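Local coordinates for protein Lysine/ornithine decarboxylase (Selenomonas ruminantium, PDB 5GJO) that decarboxylates L-lysine to cadaverine and L-ornithine to putrescine with similar efficiency, working as a homodimer with pyridoxal 5'-phosphate as its cofactor, at residues V47-A50 with M51-P55; P222-C226 with K227-V231; T255-G258 with R259-G263; G351-T354 with S355-A358. The protein carries 2 engineered substitutions. All coordinates share one frame; numbering follows the deposited sequence.

Interaction 1 (V47-A50 with M51-P55); sequences VFYA and MKANP. With PLP (pyridoxal-5'-phosphate), chain H.
The strand that ends at Ala-50 runs straight into a tight turn: Ala-50 is the centre of an inverse gamma turn, and its carbonyl O then takes the N-H of Ala-53 at 3.1 Å, a fairly straight bond (161° at the hydrogen). Over this bend the Tyr-49 side chain reaches forward along the chain. With CG anti to the backbone N (chi1 171°), the ring lies beneath the Met-51 backbone, whose N sits 3.8 Å above its plane, displaced toward the rim. The hydroxyl at the far end donates to Asn-54 O, OH to O 2.8 Å, and that oxygen lies in the plane of the ring at its edge. One tyrosine thus spans the whole turn, and the bond fixes where the far end of the ring sits. Met-51 CB rests on Tyr-49 CE2 at 3.8 Å.

On the cofactor side, Ala-50 CB lies against the pyridine ring of pyridoxal phosphate. Lys-52 curls back over the same cofactor, its chain bent at chi3 and chi4, bringing CD to 3.7 Å from PLP C4. Lys-52 is, by similarity, the Schiff-base lysine; no such link is present here, and its NZ instead makes a salt bridge with Asp-71.

The Tyr-49 side chain touches helices 57-65 and 259-263, Met-51 reaches helix 75-83, and strand 45-50 runs between strands 69-72 and 252-255 of the barrel.

Interaction 2 (P222-C226 with K227-V231); sequences PVPDC and KGLNV. Engineered in segment 222-226: Cys-226 (natural residue Ala).
Asp-225 OD1 accepts the N-H of Lys-227 at 2.9 Å, the shortest polar bond here, and the donor comes from above the carboxylate plane. The torsion that makes this possible sets CG between the backbone N and carbonyl carbon (chi1 75°), folding the carboxylate back over the chain that follows. Charge attraction probably adds little, since the Lys-227 amine leads off elsewhere, with its NZ 6.7 Å from Asp-225 OD2.

Behind this bond, the backbones of Asp-225 and Gly-228 pair in both directions. Asp-225 N gives to Gly-228 O at 3.1 Å, and Gly-228 N returns a bond to Asp-225 O at 3.0 Å; both donors stand well above the carbonyl planes they address. Pro-224 adds a CA-H...O contact to Gly-228 O, so that oxygen is approached by two groups. Gly-228 has a positive phi of 80°, a value that favours glycine.

Farther from the turn the contact becomes apolar. Leu-229 points at the first arm, its CB 3.8 Å from Pro-224 CA, while its side chain runs roughly perpendicular to that of Pro-222, with CD1 3.8 Å from Pro-222 CB. Val-231 CG1 touches the same ring more loosely, and Met-236 of helix 233-247 lies against Pro-222 and Val-231.

Cys-226 is engineered, replacing alanine, and its SG is joined in a disulfide to Cys-303. The whole is a hairpin-like loop with a single antiparallel bridge, closed by a type I turn, Asp-225 to Gly-228, with an Asx turn begun by Asp-225.

Interaction 3 (T255-G258 with R259-G263); sequences TEPG and RYMCG. With PLP (pyridoxal-5'-phosphate), chain H.
Gly-258 and Arg-259 both turn their backbone N-H groups to the cofactor phosphate, two successive amides gripping two different oxygens. Gly-258 N gives to PLP O1P at 3.0 Å along an almost straight line, 172° at the hydrogen, and Arg-259 N gives to PLP O3P at 2.6 Å. The glycine backbone passes close by C5A of the cofactor. It is the amide of Arg-259, with its CB also close to O3P, that meets the phosphate; the guanidinium is carried off to a salt bridge with Asp-300 and a hydrogen bond with Ser-183, which also hydrogen-bonds the cofactor.

Where the chain becomes helical, Gly-258 O accepts Met-261 N at 3.1 Å from above the carbonyl plane. The same oxygen takes a bond from water 1, at 2.8 Å from Gly-258 O, and that water accepts from Cys-262 N, so the next amide is satisfied through solvent. Beside this turn Pro-257 and Met-261 run alongside each other in the same direction. Met-261 bends at chi2 and chi3 (62° and 69°), which brings its CE to 3.8 Å from Pro-257 CG.

At the other end of the cofactor Glu-256 OE1 lies 2.8 Å from PLP N1. An acid there would be expected to favour a protonated pyridine nitrogen, as in the fold-type III decarboxylases. Amides at the start of the short, weakly bonded helix 259-263, whose dipole would also favour an anion, are characteristic of the phosphate-binding end of this PLP-binding TIM barrel.

Interaction 4 (G351-T354 with S355-A358); sequences GSYT and SVSA. With NA (sodium ion), chain P; PLP (pyridoxal-5'-phosphate), chain H.
Tyr-353 OH donates to PLP O3P at 2.8 Å, and the phosphate oxygen meets the ring at its edge, in its plane. Behind the ring, Val-356 CG2 presses on the tyrosine backbone, 3.6 Å from Tyr-353 CA. Tyr-353 has the backbone angles of a left-handed helix, phi 58° and psi 40°, and from there CG lies anti to the carbonyl carbon (chi1 -53°), sending the ring away from the turn to the cofactor.

The turn is held by Thr-354 O, which accepts Ser-357 N at 3.1 Å from above the carbonyl plane. Two waters fill in around it: water 2 donates to Tyr-353 O at 2.7 Å and also hydrogen-bonds Ser-357 OG, while water 3 accepts from Thr-354 N and Val-356 N. Farther out, Thr-354 OG1 bonds Met-350 O, Ser-357 OG bonds Ser-295, and Phe-361 of the second subunit packs on Tyr-353, Val-356 and Ser-357. Ser-357 O binds a sodium ion at 2.8 Å, together with Tyr-299 of that subunit.

The tyrosine hydroxyl thus adds a directed bond to a phosphate oxygen that Arg-259 N also grips, and would help disperse its negative charge.

In the fold
Interactions 1, 3 and 4 all touch one pyridoxal phosphate. Interactions 1 and 3 are the closest pair, centres about 6 Å apart, on neighbouring barrel strands: Phe-48 N probably bonds Thr-255 O at 2.8 Å, and Ala-50 N Pro-257 O at 2.9 Å. Interaction 4 comes from the loop between strands 344-347 and 369-371, tied to interaction 1 by Asn-54 ND2 to Gly-351 O (2.9 Å) and to interaction 3 by Ser-352 OG to Arg-259 O (2.7 Å). Interaction 2 stands apart, its centre about 20 Å from that of interaction 1, yet Val-223 CG2 packs on Arg-259 O at 3.5 Å, placing the loop that carries engineered Cys-226 next to the phosphate-binding helix.

Interaction 1 (V47-A50 with M51-P55)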
loop_
_atom_site.group_PDB
_atom_site.type_symbol
_atom_site.label_atom_id
_atom_site.label_comp_id
_atom_site.label_asym_id
_atom_site.label_seq_id
_atom_site.Cartn_x
_atom_site.Cartn_y
_atom_site.Cartn_z
ATOM N N VAL A 47 15.465 -24.981 2.815
ATOM C CA VAL A 47 14.571 -23.830 2.574
ATOM C C VAL A 47 13.908 -23.259 3.833
ATOM O O VAL A 47 13.200 -23.957 4.598
ATOM C CB VAL A 47 13.488 -24.241 1.582
ATOM C CG1 VAL A 47 12.534 -23.090 1.309
ATOM C CG2 VAL A 47 14.097 -24.704 0.296
ATOM N N PHE A 48 14.105 -21.975 4.079
ATOM C CA PHE A 48 13.313 -21.150 4.974
ATOM C C PHE A 48 12.466 -20.207 4.095
ATOM O O PHE A 48 12.955 -19.180 3.600
ATOM C CB PHE A 48 14.170 -20.235 5.882
ATOM C CG PHE A 48 14.847 -20.946 7.027
ATOM C CD1 PHE A 48 15.975 -21.677 6.827
ATOM C CD2 PHE A 48 14.315 -20.916 8.279
ATOM C CE1 PHE A 48 16.611 -22.342 7.897
ATOM C CE2 PHE A 48 14.905 -21.569 9.378
ATOM C CZ PHE A 48 16.075 -22.293 9.183
ATOM N N TYR A 49 11.223 -20.549 3.870
ATOM C CA TYR A 49 10.367 -19.761 2.965
ATOM C C TYR A 49 10.111 -18.403 3.531
ATOM O O TYR A 49 9.644 -18.249 4.671
ATOM C CB TYR A 49 9.030 -20.469 2.706
ATOM C CG TYR A 49 8.005 -19.602 1.957
ATOM C CD1 TYR A 49 8.335 -19.032 0.727
ATOM C CD2 TYR A 49 6.811 -19.287 2.502
ATOM C CE1 TYR A 49 7.462 -18.164 0.080
ATOM C CE2 TYR A 49 5.868 -18.491 1.828
ATOM C CZ TYR A 49 6.192 -17.947 0.602
ATOM O OH TYR A 49 5.397 -17.044 -0.088
ATOM N N ALA A 50 10.428 -17.396 2.738
ATOM C CA ALA A 50 10.235 -15.984 3.089
ATOM C C ALA A 50 8.792 -15.575 2.830
ATOM O O ALA A 50 8.393 -15.124 1.803
ATOM C CB ALA A 50 11.295 -15.024 2.437
ATOM N N MET A 51 7.960 -15.858 3.830
ATOM C CA MET A 51 6.531 -15.682 3.736
ATOM C C MET A 51 6.064 -14.281 3.528
ATOM O O MET A 51 4.941 -14.110 3.074
ATOM C CB MET A 51 5.807 -16.330 4.974
ATOM C CG MET A 51 6.235 -15.698 6.264
ATOM S SD MET A 51 5.339 -16.483 7.654
ATOM C CE MET A 51 3.736 -15.821 7.431
ATOM N N LYS A 52 6.967 -13.309 3.656
ATOM C CA LYS A 52 6.680 -11.918 3.324
ATOM C C LYS A 52 6.209 -11.811 1.854
ATOM O O LYS A 52 5.441 -10.947 1.520
ATOM C CB LYS A 52 7.944 -11.055 3.497
ATOM C CG LYS A 52 9.176 -11.637 2.828
ATOM C CD LYS A 52 10.455 -10.828 3.025
ATOM C CE LYS A 52 10.765 -10.569 4.492
ATOM N NZ LYS A 52 11.234 -11.760 5.236
ATOM N N ALA A 53 6.723 -12.657 0.980
ATOM C CA ALA A 53 6.267 -12.646 -0.415
ATOM C C ALA A 53 4.794 -13.027 -0.608
ATOM O O ALA A 53 4.132 -12.504 -1.467
ATOM C CB ALA A 53 7.130 -13.555 -1.261
ATOM N N ASN A 54 4.362 -14.053 0.110
ATOM C CA ASN A 54 3.001 -14.529 0.023
ATOM C C ASN A 54 2.610 -15.393 1.209
ATOM O O ASN A 54 3.004 -16.516 1.294
ATOM C CB ASN A 54 2.754 -15.261 -1.280
ATOM C CG ASN A 54 1.294 -15.604 -1.472
ATOM O OD1 ASN A 54 0.630 -16.010 -0.552
ATOM N ND2 ASN A 54 0.812 -15.436 -2.675
ATOM N N PRO A 55 1.785 -14.878 2.107
ATOM C CA PRO A 55 1.459 -15.633 3.322
ATOM C C PRO A 55 0.139 -16.396 3.279
ATOM O O PRO A 55 -0.432 -16.617 4.312
ATOM C CB PRO A 55 1.408 -14.556 4.406
ATOM C CG PRO A 55 0.883 -13.383 3.700
ATOM C CD PRO A 55 1.397 -13.464 2.266
HETATM N N1 PLP H . 14.776 -13.308 3.270
HETATM C C2 PLP H . 15.006 -12.035 3.674
HETATM C C2A PLP H . 15.732 -11.778 4.967
HETATM C C3 PLP H . 14.542 -10.894 2.845
HETATM O O3 PLP H . 14.761 -9.606 3.230
HETATM C C4 PLP H . 13.834 -11.208 1.584
HETATM C C4A PLP H . 13.334 -10.139 0.692
HETATM O O4A PLP H . 13.101 -9.029 1.140
HETATM C C5 PLP H . 13.646 -12.642 1.256
HETATM C C6 PLP H . 14.134 -13.612 2.128
HETATM C C5A PLP H . 12.933 -13.046 -0.014
HETATM O O4P PLP H . 13.530 -12.384 -1.126
HETATM P P PLP H . 13.132 -12.794 -2.631
HETATM O O1P PLP H . 13.570 -14.234 -2.744
HETATM O O2P PLP H . 13.920 -11.834 -3.491
HETATM O O3P PLP H . 11.636 -12.591 -2.680
#

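Interaction 2 (P222-C226 with K227-V231)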
loop_
_atom_site.group_PDB
_atom_site.type_symbol
_atom_site.label_atom_id
_atom_site.label_comp_id
_atom_site.label_asym_id
_atom_site.label_seq_id
_atom_site.Cartn_x
_atom_site.Cartn_y
_atom_site.Cartn_z
ATOM N N PRO A 222 14.838 -15.048 -9.243
ATOM C CA PRO A 222 13.931 -14.187 -9.970
ATOM C C PRO A 222 12.730 -14.881 -10.524
ATOM O O PRO A 222 12.666 -16.091 -10.605
ATOM C CB PRO A 222 14.832 -13.598 -11.048
ATOM C CG PRO A 222 15.692 -14.748 -11.397
ATOM C CD PRO A 222 16.077 -15.226 -9.988
ATOM N N VAL A 223 11.764 -14.090 -10.864
ATOM C CA VAL A 223 10.492 -14.580 -11.500
ATOM C C VAL A 223 10.251 -13.739 -12.794
ATOM O O VAL A 223 10.648 -12.548 -12.861
ATOM C CB VAL A 223 9.418 -14.279 -10.439
ATOM C CG1 VAL A 223 7.986 -14.085 -10.956
ATOM C CG2 VAL A 223 9.513 -15.286 -9.276
ATOM N N PRO A 224 9.551 -14.310 -13.781
ATOM C CA PRO A 224 9.236 -13.643 -15.035
ATOM C C PRO A 224 8.279 -12.443 -14.788
ATOM O O PRO A 224 7.361 -12.494 -13.958
ATOM C CB PRO A 224 8.504 -14.689 -15.890
ATOM C CG PRO A 224 8.445 -15.880 -15.108
ATOM C CD PRO A 224 9.085 -15.710 -13.765
ATOM N N ASP A 225 8.508 -11.386 -15.555
ATOM C CA ASP A 225 7.635 -10.231 -15.564
ATOM C C ASP A 225 6.992 -10.102 -16.967
ATOM O O ASP A 225 6.934 -11.066 -17.668
ATOM C CB ASP A 225 8.377 -8.982 -15.101
ATOM C CG ASP A 225 9.334 -8.437 -16.147
ATOM O OD1 ASP A 225 9.521 -9.071 -17.177
ATOM O OD2 ASP A 225 9.853 -7.341 -15.909
ATOM N N CYS A 226 6.458 -8.944 -17.327
ATOM C CA CYS A 226 5.771 -8.807 -18.642
ATOM C C CYS A 226 6.744 -9.044 -19.844
ATOM O O CYS A 226 6.270 -9.359 -20.915
ATOM C CB CYS A 226 5.155 -7.427 -18.765
ATOM S SG CYS A 226 6.363 -6.132 -18.818
ATOM N N LYS A 227 8.042 -9.051 -19.616
ATOM C CA LYS A 227 9.032 -9.484 -20.651
ATOM C C LYS A 227 9.694 -10.826 -20.421
ATOM O O LYS A 227 10.772 -11.046 -20.909
ATOM C CB LYS A 227 10.059 -8.377 -20.786
ATOM C CG LYS A 227 9.383 -7.128 -21.376
ATOM C CD LYS A 227 10.322 -5.962 -21.478
ATOM C CE LYS A 227 9.545 -4.759 -22.030
ATOM N NZ LYS A 227 9.962 -3.495 -21.348
ATOM N N GLY A 228 9.097 -11.693 -19.631
ATOM C CA GLY A 228 9.623 -13.029 -19.391
ATOM C C GLY A 228 10.740 -12.956 -18.354
ATOM O O GLY A 228 10.812 -12.019 -17.492
ATOM N N LEU A 229 11.591 -13.957 -18.394
ATOM C CA LEU A 229 12.724 -14.060 -17.416
ATOM C C LEU A 229 13.933 -14.456 -18.250
ATOM O O LEU A 229 13.892 -15.516 -18.896
ATOM C CB LEU A 229 12.425 -15.129 -16.352
ATOM C CG LEU A 229 13.586 -15.387 -15.326
ATOM C CD1 LEU A 229 13.985 -14.051 -14.721
ATOM C CD2 LEU A 229 13.177 -16.360 -14.250
ATOM N N ASN A 230 14.962 -13.605 -18.271
ATOM C CA ASN A 230 16.096 -13.808 -19.083
ATOM C C ASN A 230 17.192 -14.630 -18.441
ATOM O O ASN A 230 18.280 -14.707 -18.990
ATOM C CB ASN A 230 16.613 -12.456 -19.599
ATOM C CG ASN A 230 17.224 -11.601 -18.508
ATOM O OD1 ASN A 230 17.595 -12.096 -17.441
ATOM N ND2 ASN A 230 17.237 -10.292 -18.742
ATOM N N VAL A 231 16.887 -15.301 -17.345
ATOM C CA VAL A 231 17.811 -16.198 -16.616
ATOM C C VAL A 231 17.294 -17.615 -16.745
ATOM O O VAL A 231 16.119 -17.836 -16.585
ATOM C CB VAL A 231 17.695 -15.850 -15.068
ATOM C CG1 VAL A 231 18.202 -16.931 -14.146
ATOM C CG2 VAL A 231 18.404 -14.556 -14.793
#

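Interaction 3 (T255-G258 with R259-G263)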
loop_
_atom_site.group_PDB
_atom_site.type_symbol
_atom_site.label_atom_id
_atom_site.label_comp_id
_atom_site.label_asym_id
_atom_site.label_seq_id
_atom_site.Cartn_x
_atom_site.Cartn_y
_atom_site.Cartn_z
ATOM N N THR A 255 18.665 -21.427 2.562
ATOM C CA THR A 255 18.237 -20.337 1.668
ATOM C C THR A 255 16.904 -19.807 2.117
ATOM O O THR A 255 16.117 -20.524 2.710
ATOM C CB THR A 255 18.260 -20.832 0.178
ATOM O OG1 THR A 255 17.894 -19.725 -0.708
ATOM C CG2 THR A 255 17.324 -22.060 -0.016
ATOM N N GLU A 256 16.602 -18.576 1.758
ATOM C CA GLU A 256 15.421 -17.849 2.155
ATOM C C GLU A 256 14.662 -17.334 0.913
ATOM O O GLU A 256 14.413 -16.128 0.786
ATOM C CB GLU A 256 15.742 -16.661 3.123
ATOM C CG GLU A 256 16.388 -17.089 4.422
ATOM C CD GLU A 256 16.672 -15.952 5.407
ATOM O OE1 GLU A 256 16.117 -14.859 5.162
ATOM O OE2 GLU A 256 17.433 -16.181 6.430
ATOM N N PRO A 257 14.263 -18.207 -0.003
ATOM C CA PRO A 257 13.491 -17.732 -1.149
ATOM C C PRO A 257 12.117 -17.200 -0.727
ATOM O O PRO A 257 11.381 -17.860 0.057
ATOM C CB PRO A 257 13.309 -19.001 -2.005
ATOM C CG PRO A 257 13.251 -20.086 -0.918
ATOM C CD PRO A 257 14.452 -19.651 -0.088
ATOM N N GLY A 258 11.742 -16.013 -1.238
ATOM C CA GLY A 258 10.397 -15.478 -1.131
ATOM C C GLY A 258 9.726 -15.494 -2.527
ATOM O O GLY A 258 8.900 -16.357 -2.811
ATOM N N ARG A 259 10.107 -14.528 -3.373
ATOM C CA ARG A 259 9.449 -14.285 -4.679
ATOM C C ARG A 259 9.235 -15.537 -5.498
ATOM O O ARG A 259 8.177 -15.749 -6.105
ATOM C CB ARG A 259 10.286 -13.283 -5.501
ATOM C CG ARG A 259 9.523 -12.701 -6.677
ATOM C CD ARG A 259 10.498 -11.885 -7.512
ATOM N NE ARG A 259 11.007 -10.716 -6.815
ATOM C CZ ARG A 259 10.378 -9.574 -6.641
ATOM N NH1 ARG A 259 9.172 -9.351 -7.141
ATOM N NH2 ARG A 259 11.014 -8.585 -6.003
ATOM N N TYR A 260 10.262 -16.349 -5.535
ATOM C CA TYR A 260 10.300 -17.497 -6.420
ATOM C C TYR A 260 9.208 -18.532 -6.082
ATOM O O TYR A 260 8.677 -19.156 -6.954
ATOM C CB TYR A 260 11.712 -18.133 -6.430
ATOM C CG TYR A 260 11.728 -19.566 -6.901
ATOM C CD1 TYR A 260 11.802 -19.887 -8.234
ATOM C CD2 TYR A 260 11.574 -20.592 -6.002
ATOM C CE1 TYR A 260 11.768 -21.208 -8.652
ATOM C CE2 TYR A 260 11.536 -21.912 -6.412
ATOM C CZ TYR A 260 11.639 -22.216 -7.738
ATOM O OH TYR A 260 11.585 -23.520 -8.129
ATOM N N MET A 261 8.953 -18.747 -4.801
ATOM C CA MET A 261 8.166 -19.903 -4.394
ATOM C C MET A 261 6.738 -19.821 -4.953
ATOM O O MET A 261 6.245 -20.840 -5.427
ATOM C CB MET A 261 8.156 -20.060 -2.868
ATOM C CG MET A 261 7.772 -21.444 -2.376
ATOM S SD MET A 261 8.941 -22.690 -2.953
ATOM C CE MET A 261 10.426 -22.304 -2.026
ATOM N N CYS A 262 6.107 -18.639 -4.925
ATOM C CA CYS A 262 4.711 -18.531 -5.380
ATOM C C CYS A 262 4.527 -17.628 -6.575
ATOM O O CYS A 262 3.408 -17.489 -7.036
ATOM C CB CYS A 262 3.809 -18.072 -4.248
ATOM S SG CYS A 262 4.071 -18.906 -2.688
ATOM N N GLY A 263 5.581 -16.924 -7.033
ATOM C CA GLY A 263 5.385 -15.914 -8.034
ATOM C C GLY A 263 4.675 -16.429 -9.256
ATOM O O GLY A 263 3.713 -15.798 -9.764
HETATM N N1 PLP H . 14.776 -13.308 3.270
HETATM C C2 PLP H . 15.006 -12.035 3.674
HETATM C C2A PLP H . 15.732 -11.778 4.967
HETATM C C3 PLP H . 14.542 -10.894 2.845
HETATM O O3 PLP H . 14.761 -9.606 3.230
HETATM C C4 PLP H . 13.834 -11.208 1.584
HETATM C C4A PLP H . 13.334 -10.139 0.692
HETATM O O4A PLP H . 13.101 -9.029 1.140
HETATM C C5 PLP H . 13.646 -12.642 1.256
HETATM C C6 PLP H . 14.134 -13.612 2.128
HETATM C C5A PLP H . 12.933 -13.046 -0.014
HETATM O O4P PLP H . 13.530 -12.384 -1.126
HETATM P P PLP H . 13.132 -12.794 -2.631
HETATM O O1P PLP H . 13.570 -14.234 -2.744
HETATM O O2P PLP H . 13.920 -11.834 -3.491
HETATM O O3P PLP H . 11.636 -12.591 -2.680
HETATM O O HOH W 1 6.171 -16.299 -3.308
#

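Interaction 4 (G351-T354 with S355-A358)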
loop_
_atom_site.group_PDB
_atom_site.type_symbol
_atom_site.label_atom_id
_atom_site.label_comp_id
_atom_site.label_asym_id
_atom_site.label_seq_id
_atom_site.Cartn_x
_atom_site.Cartn_y
_atom_site.Cartn_z
ATOM N N GLY A 351 1.990 -13.868 -7.977
ATOM C CA GLY A 351 2.032 -14.480 -6.712
ATOM C C GLY A 351 2.852 -13.800 -5.634
ATOM O O GLY A 351 2.688 -14.169 -4.431
ATOM N N SER A 352 3.736 -12.886 -5.992
ATOM C CA SER A 352 4.700 -12.375 -5.007
ATOM C C SER A 352 4.796 -10.866 -4.906
ATOM O O SER A 352 4.872 -10.189 -5.915
ATOM C CB SER A 352 6.101 -12.894 -5.269
ATOM O OG SER A 352 6.081 -14.294 -5.225
ATOM N N TYR A 353 4.740 -10.353 -3.668
ATOM C CA TYR A 353 4.807 -8.893 -3.464
ATOM C C TYR A 353 3.689 -8.117 -4.210
ATOM O O TYR A 353 3.910 -7.084 -4.815
ATOM C CB TYR A 353 6.186 -8.325 -3.727
ATOM C CG TYR A 353 7.273 -9.059 -2.926
ATOM C CD1 TYR A 353 7.365 -8.931 -1.543
ATOM C CD2 TYR A 353 8.167 -9.891 -3.553
ATOM C CE1 TYR A 353 8.340 -9.603 -0.866
ATOM C CE2 TYR A 353 9.166 -10.593 -2.885
ATOM C CZ TYR A 353 9.235 -10.460 -1.497
ATOM O OH TYR A 353 10.203 -11.126 -0.751
ATOM N N THR A 354 2.514 -8.714 -4.170
ATOM C CA THR A 354 1.325 -8.157 -4.824
ATOM C C THR A 354 0.263 -8.004 -3.741
ATOM O O THR A 354 0.066 -6.862 -3.220
ATOM C CB THR A 354 0.857 -9.089 -5.952
ATOM O OG1 THR A 354 0.729 -10.404 -5.412
ATOM C CG2 THR A 354 1.879 -9.037 -7.125
ATOM N N SER A 355 -0.414 -9.079 -3.386
ATOM C CA SER A 355 -1.479 -9.024 -2.408
ATOM C C SER A 355 -0.964 -8.556 -1.035
ATOM O O SER A 355 -1.735 -7.906 -0.242
ATOM C CB SER A 355 -2.237 -10.351 -2.242
ATOM O OG SER A 355 -1.266 -11.308 -1.887
ATOM N N VAL A 356 0.314 -8.803 -0.740
ATOM C CA VAL A 356 0.860 -8.380 0.545
ATOM C C VAL A 356 0.981 -6.915 0.694
ATOM O O VAL A 356 1.103 -6.456 1.824
ATOM C CB VAL A 356 2.225 -9.050 0.867
ATOM C CG1 VAL A 356 2.029 -10.481 0.961
ATOM C CG2 VAL A 356 3.281 -8.778 -0.201
ATOM N N SER A 357 1.021 -6.138 -0.403
ATOM C CA SER A 357 1.026 -4.667 -0.286
ATOM C C SER A 357 -0.282 -4.044 -0.752
ATOM O O SER A 357 -0.388 -2.844 -0.981
ATOM C CB SER A 357 2.257 -4.023 -0.925
ATOM O OG SER A 357 2.367 -4.564 -2.263
ATOM N N ALA A 358 -1.334 -4.847 -0.870
ATOM C CA ALA A 358 -2.685 -4.316 -1.154
ATOM C C ALA A 358 -3.231 -3.565 0.075
ATOM O O ALA A 358 -2.862 -3.843 1.191
ATOM C CB ALA A 358 -3.670 -5.438 -1.468
HETATM NA NA NA P . -0.441 -0.161 -1.619
HETATM N N1 PLP H . 14.776 -13.308 3.270
HETATM C C2 PLP H . 15.006 -12.035 3.674
HETATM C C2A PLP H . 15.732 -11.778 4.967
HETATM C C3 PLP H . 14.542 -10.894 2.845
HETATM O O3 PLP H . 14.761 -9.606 3.230
HETATM C C4 PLP H . 13.834 -11.208 1.584
HETATM C C4A PLP H . 13.334 -10.139 0.692
HETATM O O4A PLP H . 13.101 -9.029 1.140
HETATM C C5 PLP H . 13.646 -12.642 1.256
HETATM C C6 PLP H . 14.134 -13.612 2.128
HETATM C C5A PLP H . 12.933 -13.046 -0.014
HETATM O O4P PLP H . 13.530 -12.384 -1.126
HETATM P P PLP H . 13.132 -12.794 -2.631
HETATM O O1P PLP H . 13.570 -14.234 -2.744
HETATM O O2P PLP H . 13.920 -11.834 -3.491
HETATM O O3P PLP H . 11.636 -12.591 -2.680
HETATM O O HOH W 2 4.815 -4.783 -3.707
HETATM O O HOH W 3 1.746 -11.261 -2.403
#